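Local structure of ribosomal-protein-serine acetyltransferase, putative (Vibrio cholerae O1 biovar eltor, 2FCK) at residues 7-10 against 15-18; 63-66 against 72-75; 132-137 against 156-161. The protein is a putative acetyltransferase of the GNAT superfamily that probably transfers acetyl groups to the N-terminus of a protein substrate, possibly a ribosomal one. All coordinates share one frame; numbering follows the deposited sequence.

Interaction 1 of 3, residues 7-10 against 15-18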
ATOM      1  N   ASP A   7      -6.270  21.131  13.077  1.00 42.51           N
ATOM      2  CA  ASP A   7      -6.934  22.328  12.560  1.00 44.12           C
ATOM      3  C   ASP A   7      -6.771  22.486  11.047  1.00 43.97           C
ATOM      4  O   ASP A   7      -7.320  23.444  10.433  1.00 44.64           O
ATOM      5  CB  ASP A   7      -6.391  23.568  13.272  1.00 44.69           C
ATOM      6  CG  ASP A   7      -6.946  23.711  14.663  1.00 50.17           C
ATOM      7  OD1 ASP A   7      -8.163  23.431  14.849  1.00 55.48           O
ATOM      8  OD2 ASP A   7      -6.177  24.109  15.569  1.00 53.79           O
ATOM      9  N   PHE A   8      -6.002  21.596  10.456  1.00 41.76           N
ATOM     10  CA  PHE A   8      -5.686  21.703   9.029  1.00 43.92           C
ATOM     11  C   PHE A   8      -6.910  21.475   8.172  1.00 43.83           C
ATOM     12  O   PHE A   8      -7.627  20.503   8.383  1.00 43.36           O
ATOM     13  CB  PHE A   8      -4.662  20.636   8.599  1.00 43.38           C
ATOM     14  CG  PHE A   8      -4.369  20.647   7.103  1.00 46.80           C
ATOM     15  CD1 PHE A   8      -4.819  19.603   6.272  1.00 46.87           C
ATOM     16  CD2 PHE A   8      -3.660  21.711   6.516  1.00 47.87           C
ATOM     17  CE1 PHE A   8      -4.566  19.620   4.862  1.00 49.65           C
ATOM     18  CE2 PHE A   8      -3.390  21.712   5.120  1.00 49.06           C
ATOM     19  CZ  PHE A   8      -3.841  20.667   4.307  1.00 46.68           C
ATOM     20  N   GLN A   9      -7.150  22.398   7.229  1.00 44.00           N
ATOM     21  CA  GLN A   9      -8.305  22.302   6.322  1.00 43.83           C
ATOM     22  C   GLN A   9      -7.840  22.451   4.873  1.00 44.10           C
ATOM     23  O   GLN A   9      -6.858  23.154   4.586  1.00 44.09           O
ATOM     24  CB  GLN A   9      -9.347  23.378   6.605  1.00 45.13           C
ATOM     25  CG  GLN A   9      -9.549  23.633   8.112  1.00 45.81           C
ATOM     26  CD  GLN A   9     -10.734  24.461   8.400  1.00 48.41           C
ATOM     27  OE1 GLN A   9     -11.104  25.334   7.604  1.00 49.17           O
ATOM     28  NE2 GLN A   9     -11.374  24.202   9.550  1.00 45.68           N
ATOM     29  N   ILE A  10      -8.561  21.799   3.967  1.00 42.79           N
ATOM     30  CA  ILE A  10      -8.425  22.122   2.561  1.00 41.79           C
ATOM     31  C   ILE A  10      -9.730  22.804   2.182  1.00 42.76           C
ATOM     32  O   ILE A  10     -10.803  22.240   2.379  1.00 43.66           O
ATOM     33  CB  ILE A  10      -8.168  20.836   1.695  1.00 41.64           C
ATOM     34  CG1 ILE A  10      -6.859  20.119   2.043  1.00 42.69           C
ATOM     35  CG2 ILE A  10      -8.185  21.216   0.195  1.00 43.13           C
ATOM     36  CD1 ILE A  10      -6.867  18.661   1.487  1.00 41.75           C
ATOM     37  N   LEU A  15     -16.513  24.365  -0.683  1.00 40.98           N
ATOM     38  CA  LEU A  15     -16.360  23.260   0.297  1.00 40.56           C
ATOM     39  C   LEU A  15     -15.215  23.452   1.276  1.00 41.76           C
ATOM     40  O   LEU A  15     -14.210  24.122   0.977  1.00 42.63           O
ATOM     41  CB  LEU A  15     -16.203  21.876  -0.420  1.00 40.44           C
ATOM     42  CG  LEU A  15     -17.244  21.524  -1.461  1.00 40.88           C
ATOM     43  CD1 LEU A  15     -16.826  20.213  -2.215  1.00 40.81           C
ATOM     44  CD2 LEU A  15     -18.658  21.453  -0.836  1.00 40.73           C
ATOM     45  N   GLN A  16     -15.374  22.837   2.449  1.00 40.40           N
ATOM     46  CA  GLN A  16     -14.372  22.889   3.491  1.00 41.32           C
ATOM     47  C   GLN A  16     -14.120  21.445   3.875  1.00 41.45           C
ATOM     48  O   GLN A  16     -15.048  20.758   4.323  1.00 41.49           O
ATOM     49  CB  GLN A  16     -14.924  23.673   4.687  1.00 41.65           C
ATOM     50  CG  GLN A  16     -13.997  23.754   5.841  1.00 43.06           C
ATOM     51  CD  GLN A  16     -14.718  24.270   7.082  1.00 45.99           C
ATOM     52  OE1 GLN A  16     -15.796  23.770   7.450  1.00 46.68           O
ATOM     53  NE2 GLN A  16     -14.166  25.313   7.681  1.00 46.23           N
ATOM     54  N   LEU A  17     -12.879  21.003   3.691  1.00 40.09           N
ATOM     55  CA  LEU A  17     -12.478  19.630   3.985  1.00 40.68           C
ATOM     56  C   LEU A  17     -11.722  19.693   5.317  1.00 40.92           C
ATOM     57  O   LEU A  17     -10.691  20.360   5.394  1.00 40.70           O
ATOM     58  CB  LEU A  17     -11.549  19.075   2.871  1.00 41.10           C
ATOM     59  CG  LEU A  17     -12.232  18.525   1.608  1.00 39.80           C
ATOM     60  CD1 LEU A  17     -13.063  19.617   0.867  1.00 41.50           C
ATOM     61  CD2 LEU A  17     -11.124  18.011   0.713  1.00 41.05           C
ATOM     62  N   ARG A  18     -12.188  18.962   6.333  1.00 40.07           N
ATOM     63  CA  ARG A  18     -11.595  19.041   7.676  1.00 39.26           C
ATOM     64  C   ARG A  18     -12.017  17.853   8.530  1.00 39.68           C
ATOM     65  O   ARG A  18     -12.931  17.102   8.163  1.00 39.83           O
ATOM     66  CB  ARG A  18     -12.060  20.336   8.366  1.00 37.72           C
ATOM     67  CG  ARG A  18     -13.604  20.505   8.469  1.00 38.05           C
ATOM     68  CD  ARG A  18     -13.927  21.589   9.491  1.00 38.73           C
ATOM     69  NE  ARG A  18     -15.350  21.885   9.580  1.00 41.48           N
ATOM     70  CZ  ARG A  18     -16.194  21.243  10.381  1.00 43.75           C
ATOM     71  NH1 ARG A  18     -15.761  20.215  11.111  1.00 39.59           N
ATOM     72  NH2 ARG A  18     -17.473  21.606  10.418  1.00 44.09           N
TER
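The side-chain amides of Gln9 and Gln16 meet with their planes nearly perpendicular, 81° apart, and the guanidinium of Arg18 lies beside them, with CD of Gln16 at its edge. Gln16 NE2 donates to Gln9 OE1 over 3.1 Å; the donor is tilted 35° from the carbonyl plane of Gln9, and the bond is bent. Gln16 turns its other end to Arg18: Arg18 NE donates to Gln16 OE1 at 2.9 Å, arriving well above that carbonyl's plane although the oxygen lies in the plane of the guanidinium. Both ends of the Gln16 amide are therefore used, which should fix its rotation. With CG anti to its backbone nitrogen (chi1 178°), Gln16 carries its amide up to Gln9, whose own extended chain runs alongside that of Arg18 and brings NE2 to 3.7 Å from Arg18 CD. Beyond this, NH2 of Arg18 is taken by a salt bridge to Glu24, and the side chain makes a cation-pi contact with Phe76. Along the backbone, Ile10 and Leu17 form an antiparallel hydrogen-bonded pair: Ile10 N reaches Leu17 O at 2.9 Å and Leu17 N reaches Ile10 O at 2.7 Å. CA-H of Gln9 adds a contact to Leu17 O. Ile10 and Leu17 project from the same face, CB to CB 4.0 Å, with the polar trio on the other. The two segments form a short antiparallel pairing at the N-terminal end of the sheet. Strand 15-18 is flanked on its far side by strand 71-77, where Phe73 receives both Ile10 and Leu17; helix 114-129 covers the same apolar face, with Ala121 and Phe125 against Ile10 and Phe125 also meeting the ring of Phe8.

Interaction 2 of 3, residues 63-66 against 72-75; sequences LNWV and GFGV
This is an edge-to-face aromatic contact that fastens the last turn of helix 51-66 to the strand that follows it, 71-77, in the buried core of the GNAT fold. Trp65 supplies the edge and Phe73 the face: the six-membered ring of the indole and the phenyl ring have centroids 4.8 Å apart and planes at 65°. The touching atoms are on the outer rim of the benzo ring. CZ3 of Trp65 stands 3.6 Å above the plane of the Phe73 ring, displaced from its middle toward the rim, and Trp65 CH2 comes to 3.4 Å from Phe73 CE2. In a T-shaped pair of this kind the partly positive ring hydrogens face the pi cloud of the partner. The two side chains cross at about a right angle, each sent there by its first torsion: CG of Trp65 is anti to the backbone nitrogen (chi1 179°), which throws the indole off the helix toward the strand, while CG of Phe73 sits beside its own nitrogen (chi1 -63°). Gly72 contributes backbone alone. Its carbonyl oxygen lies near the plane of the indole, at the edge, 4.0 Å from Trp65 CZ3. The helix and strand backbones stay apart, with 7.2 Å between CA of Trp65 and CA of Gly72, and the indole bridges the interval. Its pyrrole nitrogen NE1 donates to Thr5 O, tying the N-terminal arm to the same side chain, and Tyr71 makes a further edge-to-face pair with Trp65. Around this pair, Phe8 and Leu19 pack on Trp65, while Phe73 also touches Leu17 of strand 15-18, Val87 of strand 83-93 and Leu122 of helix 114-129.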
ATOM      1  N   LEU A  63      -8.010   9.892  15.634  1.00 40.44           N
ATOM      2  CA  LEU A  63      -6.823   9.224  16.153  1.00 42.18           C
ATOM      3  C   LEU A  63      -5.884   9.040  14.950  1.00 43.20           C
ATOM      4  O   LEU A  63      -4.721   9.450  15.022  1.00 42.67           O
ATOM      5  CB  LEU A  63      -7.222   7.889  16.775  1.00 41.27           C
ATOM      6  CG  LEU A  63      -6.132   7.045  17.467  1.00 41.26           C
ATOM      7  CD1 LEU A  63      -5.230   7.919  18.345  1.00 44.31           C
ATOM      8  CD2 LEU A  63      -6.808   5.935  18.264  1.00 41.69           C
ATOM      9  N   ASN A  64      -6.414   8.507  13.828  1.00 43.53           N
ATOM     10  CA  ASN A  64      -5.582   8.241  12.653  1.00 44.05           C
ATOM     11  C   ASN A  64      -4.930   9.524  12.133  1.00 43.12           C
ATOM     12  O   ASN A  64      -3.727   9.538  11.814  1.00 43.35           O
ATOM     13  CB  ASN A  64      -6.328   7.524  11.551  1.00 45.90           C
ATOM     14  CG  ASN A  64      -7.005   6.259  12.023  1.00 48.02           C
ATOM     15  OD1 ASN A  64      -8.034   5.862  11.473  1.00 52.82           O
ATOM     16  ND2 ASN A  64      -6.449   5.627  13.026  1.00 46.69           N
ATOM     17  N   TRP A  65      -5.690  10.607  12.133  1.00 41.75           N
ATOM     18  CA  TRP A  65      -5.167  11.900  11.656  1.00 41.54           C
ATOM     19  C   TRP A  65      -3.986  12.376  12.539  1.00 41.57           C
ATOM     20  O   TRP A  65      -2.893  12.685  12.047  1.00 42.08           O
ATOM     21  CB  TRP A  65      -6.307  12.877  11.631  1.00 41.82           C
ATOM     22  CG  TRP A  65      -6.052  14.311  11.197  1.00 42.99           C
ATOM     23  CD1 TRP A  65      -5.209  15.238  11.791  1.00 43.09           C
ATOM     24  CD2 TRP A  65      -6.785  15.030  10.199  1.00 40.46           C
ATOM     25  NE1 TRP A  65      -5.342  16.473  11.172  1.00 42.00           N
ATOM     26  CE2 TRP A  65      -6.301  16.363  10.195  1.00 43.21           C
ATOM     27  CE3 TRP A  65      -7.788  14.656   9.259  1.00 40.12           C
ATOM     28  CZ2 TRP A  65      -6.796  17.330   9.303  1.00 41.09           C
ATOM     29  CZ3 TRP A  65      -8.274  15.610   8.387  1.00 43.75           C
ATOM     30  CH2 TRP A  65      -7.777  16.939   8.417  1.00 43.54           C
ATOM     31  N   VAL A  66      -4.182  12.389  13.848  1.00 40.30           N
ATOM     32  CA  VAL A  66      -3.144  12.889  14.772  1.00 41.85           C
ATOM     33  C   VAL A  66      -1.907  11.947  14.739  1.00 41.38           C
ATOM     34  O   VAL A  66      -0.745  12.355  15.024  1.00 41.81           O
ATOM     35  CB  VAL A  66      -3.713  13.022  16.198  1.00 43.23           C
ATOM     36  CG1 VAL A  66      -4.834  14.091  16.234  1.00 41.45           C
ATOM     37  CG2 VAL A  66      -4.259  11.678  16.664  1.00 45.48           C
ATOM     38  N   GLY A  72      -8.978  11.337   7.225  1.00 41.69           N
ATOM     39  CA  GLY A  72     -10.387  11.222   6.749  1.00 39.66           C
ATOM     40  C   GLY A  72     -11.025  12.569   6.944  1.00 40.84           C
ATOM     41  O   GLY A  72     -11.248  12.962   8.088  1.00 40.25           O
ATOM     42  N   PHE A  73     -11.250  13.283   5.832  1.00 39.57           N
ATOM     43  CA  PHE A  73     -11.827  14.610   5.828  1.00 40.30           C
ATOM     44  C   PHE A  73     -13.335  14.546   5.665  1.00 40.60           C
ATOM     45  O   PHE A  73     -13.856  13.984   4.667  1.00 40.04           O
ATOM     46  CB  PHE A  73     -11.321  15.430   4.640  1.00 41.12           C
ATOM     47  CG  PHE A  73      -9.835  15.686   4.647  1.00 41.12           C
ATOM     48  CD1 PHE A  73      -8.952  14.750   4.103  1.00 44.03           C
ATOM     49  CD2 PHE A  73      -9.338  16.924   5.104  1.00 41.03           C
ATOM     50  CE1 PHE A  73      -7.574  15.001   4.063  1.00 43.73           C
ATOM     51  CE2 PHE A  73      -7.957  17.168   5.065  1.00 43.31           C
ATOM     52  CZ  PHE A  73      -7.085  16.223   4.545  1.00 42.55           C
ATOM     53  N   GLY A  74     -14.056  15.147   6.606  1.00 40.44           N
ATOM     54  CA  GLY A  74     -15.450  15.466   6.317  1.00 39.36           C
ATOM     55  C   GLY A  74     -15.488  16.558   5.244  1.00 40.58           C
ATOM     56  O   GLY A  74     -14.659  17.496   5.227  1.00 40.98           O
ATOM     57  N   VAL A  75     -16.460  16.465   4.364  1.00 39.62           N
ATOM     58  CA  VAL A  75     -16.632  17.506   3.343  1.00 41.27           C
ATOM     59  C   VAL A  75     -17.860  18.323   3.713  1.00 41.90           C
ATOM     60  O   VAL A  75     -18.974  17.788   3.713  1.00 40.89           O
ATOM     61  CB  VAL A  75     -16.791  16.874   1.921  1.00 41.16           C
ATOM     62  CG1 VAL A  75     -17.016  17.985   0.818  1.00 41.27           C
ATOM     63  CG2 VAL A  75     -15.553  16.003   1.564  1.00 44.19           C
TER

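Interaction 3 of 3, residues 132-137 against 156-161. With NO3 (nitrate ion), chain F.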
ATOM      1  N   LEU A 132       3.463  13.113  -3.857  1.00 43.51           N
ATOM      2  CA  LEU A 132       3.246  11.711  -4.162  1.00 43.39           C
ATOM      3  C   LEU A 132       3.238  11.603  -5.687  1.00 43.68           C
ATOM      4  O   LEU A 132       2.918  12.583  -6.385  1.00 42.89           O
ATOM      5  CB  LEU A 132       1.945  11.203  -3.523  1.00 41.67           C
ATOM      6  CG  LEU A 132       1.930  11.204  -2.000  1.00 43.87           C
ATOM      7  CD1 LEU A 132       0.513  10.911  -1.480  1.00 45.68           C
ATOM      8  CD2 LEU A 132       2.965  10.260  -1.379  1.00 45.73           C
ATOM      9  N   THR A 133       3.629  10.454  -6.218  1.00 42.79           N
ATOM     10  CA  THR A 133       3.700  10.287  -7.666  1.00 44.16           C
ATOM     11  C   THR A 133       2.697   9.264  -8.219  1.00 43.67           C
ATOM     12  O   THR A 133       2.678   9.011  -9.399  1.00 44.66           O
ATOM     13  CB  THR A 133       5.169   9.991  -8.176  1.00 44.12           C
ATOM     14  OG1 THR A 133       5.808   9.032  -7.318  1.00 44.17           O
ATOM     15  CG2 THR A 133       5.994  11.294  -8.190  1.00 45.66           C
ATOM     16  N   ARG A 134       1.861   8.710  -7.347  1.00 43.66           N
ATOM     17  CA  ARG A 134       0.777   7.831  -7.751  1.00 42.57           C
ATOM     18  C   ARG A 134      -0.260   7.735  -6.639  1.00 42.67           C
ATOM     19  O   ARG A 134       0.091   7.623  -5.455  1.00 42.05           O
ATOM     20  CB  ARG A 134       1.327   6.407  -8.004  1.00 41.45           C
ATOM     21  CG  ARG A 134       0.262   5.385  -8.429  1.00 42.76           C
ATOM     22  CD  ARG A 134       0.911   4.012  -8.875  1.00 40.31           C
ATOM     23  NE  ARG A 134      -0.120   2.948  -8.926  1.00 40.96           N
ATOM     24  CZ  ARG A 134      -0.804   2.581 -10.012  1.00 41.81           C
ATOM     25  NH1 ARG A 134      -0.553   3.126 -11.195  1.00 41.47           N
ATOM     26  NH2 ARG A 134      -1.766   1.678  -9.918  1.00 41.19           N
ATOM     27  N   LEU A 135      -1.541   7.720  -7.021  1.00 42.48           N
ATOM     28  CA  LEU A 135      -2.612   7.443  -6.050  1.00 42.87           C
ATOM     29  C   LEU A 135      -3.457   6.288  -6.600  1.00 42.18           C
ATOM     30  O   LEU A 135      -3.671   6.235  -7.789  1.00 42.35           O
ATOM     31  CB  LEU A 135      -3.517   8.670  -5.895  1.00 41.47           C
ATOM     32  CG  LEU A 135      -2.800   9.966  -5.432  1.00 42.44           C
ATOM     33  CD1 LEU A 135      -3.750  11.192  -5.523  1.00 41.82           C
ATOM     34  CD2 LEU A 135      -2.276   9.842  -4.032  1.00 46.18           C
ATOM     35  N   GLU A 136      -3.890   5.394  -5.726  1.00 45.63           N
ATOM     36  CA  GLU A 136      -4.876   4.349  -6.079  1.00 47.11           C
ATOM     37  C   GLU A 136      -6.242   4.598  -5.385  1.00 49.68           C
ATOM     38  O   GLU A 136      -6.295   4.901  -4.174  1.00 51.38           O
ATOM     39  CB  GLU A 136      -4.323   2.990  -5.715  1.00 47.79           C
ATOM     40  CG  GLU A 136      -3.265   2.596  -6.779  1.00 47.38           C
ATOM     41  CD  GLU A 136      -2.656   1.207  -6.560  1.00 49.53           C
ATOM     42  OE1 GLU A 136      -2.998   0.518  -5.566  1.00 48.40           O
ATOM     43  OE2 GLU A 136      -1.765   0.861  -7.369  1.00 45.12           O
ATOM     44  N   ILE A 137      -7.314   4.436  -6.149  1.00 47.47           N
ATOM     45  CA  ILE A 137      -8.693   4.351  -5.666  1.00 47.88           C
ATOM     46  C   ILE A 137      -9.193   2.933  -5.866  1.00 48.34           C
ATOM     47  O   ILE A 137      -8.926   2.396  -6.939  1.00 46.78           O
ATOM     48  CB  ILE A 137      -9.542   5.314  -6.449  1.00 48.27           C
ATOM     49  CG1 ILE A 137      -9.128   6.747  -6.085  1.00 48.39           C
ATOM     50  CG2 ILE A 137     -11.043   5.128  -6.177  1.00 49.57           C
ATOM     51  CD1 ILE A 137      -9.549   7.724  -7.065  1.00 44.96           C
ATOM     52  N   ASN A 156      -7.616   6.498 -14.058  1.00 43.41           N
ATOM     53  CA  ASN A 156      -7.599   5.488 -15.101  1.00 44.46           C
ATOM     54  C   ASN A 156      -7.897   4.130 -14.502  1.00 43.76           C
ATOM     55  O   ASN A 156      -7.272   3.727 -13.529  1.00 43.78           O
ATOM     56  CB  ASN A 156      -6.233   5.471 -15.778  1.00 47.25           C
ATOM     57  CG  ASN A 156      -5.979   6.752 -16.574  1.00 51.57           C
ATOM     58  OD1 ASN A 156      -6.827   7.213 -17.348  1.00 57.80           O
ATOM     59  ND2 ASN A 156      -4.815   7.349 -16.356  1.00 58.73           N
ATOM     60  N   ARG A 157      -8.841   3.415 -15.088  1.00 42.39           N
ATOM     61  CA  ARG A 157      -9.133   2.087 -14.559  1.00 42.76           C
ATOM     62  C   ARG A 157      -8.021   1.127 -14.892  1.00 42.18           C
ATOM     63  O   ARG A 157      -7.515   1.102 -16.036  1.00 40.90           O
ATOM     64  CB  ARG A 157     -10.467   1.598 -15.137  1.00 43.69           C
ATOM     65  CG  ARG A 157     -10.825   0.185 -14.735  1.00 45.72           C
ATOM     66  CD  ARG A 157     -11.793  -0.398 -15.732  1.00 51.58           C
ATOM     67  NE  ARG A 157     -12.993  -0.844 -15.023  1.00 54.31           N
ATOM     68  CZ  ARG A 157     -13.134  -2.078 -14.542  1.00 54.07           C
ATOM     69  NH1 ARG A 157     -14.235  -2.422 -13.887  1.00 55.96           N
ATOM     70  NH2 ARG A 157     -12.170  -2.957 -14.718  1.00 55.74           N
ATOM     71  N   GLU A 158      -7.641   0.335 -13.891  0.50 40.96           N
ATOM     72  CA  GLU A 158      -6.739  -0.766 -14.102  0.50 42.19           C
ATOM     73  C   GLU A 158      -7.532  -2.022 -13.789  0.50 42.19           C
ATOM     74  O   GLU A 158      -8.542  -2.323 -14.413  0.50 42.62           O
ATOM     75  CB  GLU A 158      -5.463  -0.631 -13.242  0.50 41.37           C
ATOM     76  CG  GLU A 158      -4.627   0.614 -13.667  0.50 42.92           C
ATOM     77  CD  GLU A 158      -3.421   0.916 -12.811  0.50 42.60           C
ATOM     78  OE1 GLU A 158      -3.132   0.150 -11.868  0.50 45.08           O
ATOM     79  OE2 GLU A 158      -2.734   1.926 -13.107  0.50 42.15           O
ATOM     80  N   GLN A 159      -7.109  -2.728 -12.770  0.50 44.09           N
ATOM     81  CA  GLN A 159      -7.514  -4.078 -12.600  0.50 43.21           C
ATOM     82  C   GLN A 159      -8.796  -4.291 -11.800  0.50 43.05           C
ATOM     83  O   GLN A 159      -9.188  -3.444 -10.990  0.50 42.92           O
ATOM     84  CB  GLN A 159      -6.358  -4.816 -11.938  0.50 44.64           C
ATOM     85  CG  GLN A 159      -6.351  -6.254 -12.242  0.50 45.60           C
ATOM     86  CD  GLN A 159      -5.595  -6.641 -13.493  0.50 47.01           C
ATOM     87  OE1 GLN A 159      -5.388  -7.822 -13.734  0.50 49.59           O
ATOM     88  NE2 GLN A 159      -5.190  -5.669 -14.293  0.50 47.41           N
ATOM     89  N   LEU A 160      -9.448  -5.428 -12.045  1.00 42.27           N
ATOM     90  CA  LEU A 160     -10.358  -5.974 -11.089  1.00 43.46           C
ATOM     91  C   LEU A 160      -9.465  -6.927 -10.263  1.00 43.05           C
ATOM     92  O   LEU A 160      -8.978  -7.939 -10.796  1.00 44.97           O
ATOM     93  CB  LEU A 160     -11.413  -6.822 -11.813  1.00 44.49           C
ATOM     94  CG  LEU A 160     -12.426  -7.542 -10.914  1.00 46.61           C
ATOM     95  CD1 LEU A 160     -13.131  -6.559 -10.046  1.00 47.47           C
ATOM     96  CD2 LEU A 160     -13.478  -8.273 -11.823  1.00 46.10           C
ATOM     97  N   ALA A 161      -9.263  -6.593  -9.010  1.00 45.14           N
ATOM     98  CA  ALA A 161      -8.274  -7.278  -8.165  1.00 46.08           C
ATOM     99  C   ALA A 161      -8.953  -8.066  -7.041  1.00 47.07           C
ATOM    100  O   ALA A 161      -9.626  -7.476  -6.191  1.00 48.37           O
ATOM    101  CB  ALA A 161      -7.365  -6.253  -7.612  1.00 46.36           C
TER
HETATM  102  N   NO3 F 305     -15.798  -5.327 -13.030  1.00 49.91           N
HETATM  103  O1  NO3 F 305     -14.588  -5.474 -13.742  1.00 49.06           O
HETATM  104  O2  NO3 F 305     -16.610  -6.438 -12.726  1.00 50.74           O
HETATM  105  O3  NO3 F 305     -16.218  -4.061 -12.609  1.00 49.67           O
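In the Glu158 conformer described here, one of two modelled, a single guanidinium serves two carboxylates: Arg134 meets Glu158 end-on with NH1 and NH2, and Glu136 side-on with NE and NH2. Toward Glu158, Arg134 NH2 reaches OE1 at 2.8 Å and NH1 reaches OE2 at 3.1 Å, OE2 through its syn lone pair, OE1 on the syn side but out of the carboxylate plane; guanidinium and carboxylate are nearly coplanar, 27° apart. Toward Glu136, a single oxygen, OE2, takes both bonds on its anti side, 2.7 Å from Arg134 NH2 and 3.1 Å from NE, the donors coming from opposite faces of its plane. The extended chains of Arg134 (CG anti to the backbone nitrogen, chi1 180°) and Glu158 come from opposite directions. Strands 134-139 and 156-164 are not sheet neighbours: strand 170-179 pairs antiparallel with each, the inserted-strand topology of GNAT proteins, and the bridge reaches across it, with Ser178 OG hydrogen-bonded to Glu158 OE2. Glu136 OE1 extends the network by a salt bridge to Arg164 of the same chain, and Arg134 NH1 also donates to Pro162 O of the second subunit. Separately, Arg157 NH1 holds a nitrate, probably from the crystallisation liquor, at 3.1 Å from its O1.

Overall arrangement
The three contacts follow one another along the chain, each closing before the next opens, and all reach the one mixed sheet of the GNAT fold. Interactions 1 and 2 are adjacent, their centres about 10 Å apart: strands 15-18 and 71-77 are sheet neighbours, Arg18 O lies 2.7 Å from Gly74 N in a probable hydrogen bond, and Phe8 O packs on Trp65. Together they join the N-terminal strands of the sheet to helix 51-66. Interaction 3 lies in its C-terminal half, its centre about 25 Å from that of interaction 1 and about 22 Å from that of interaction 2, without touching either. It alone is reached by the second subunit, so the interface involves the end of the sheet remote from the N-terminal strands.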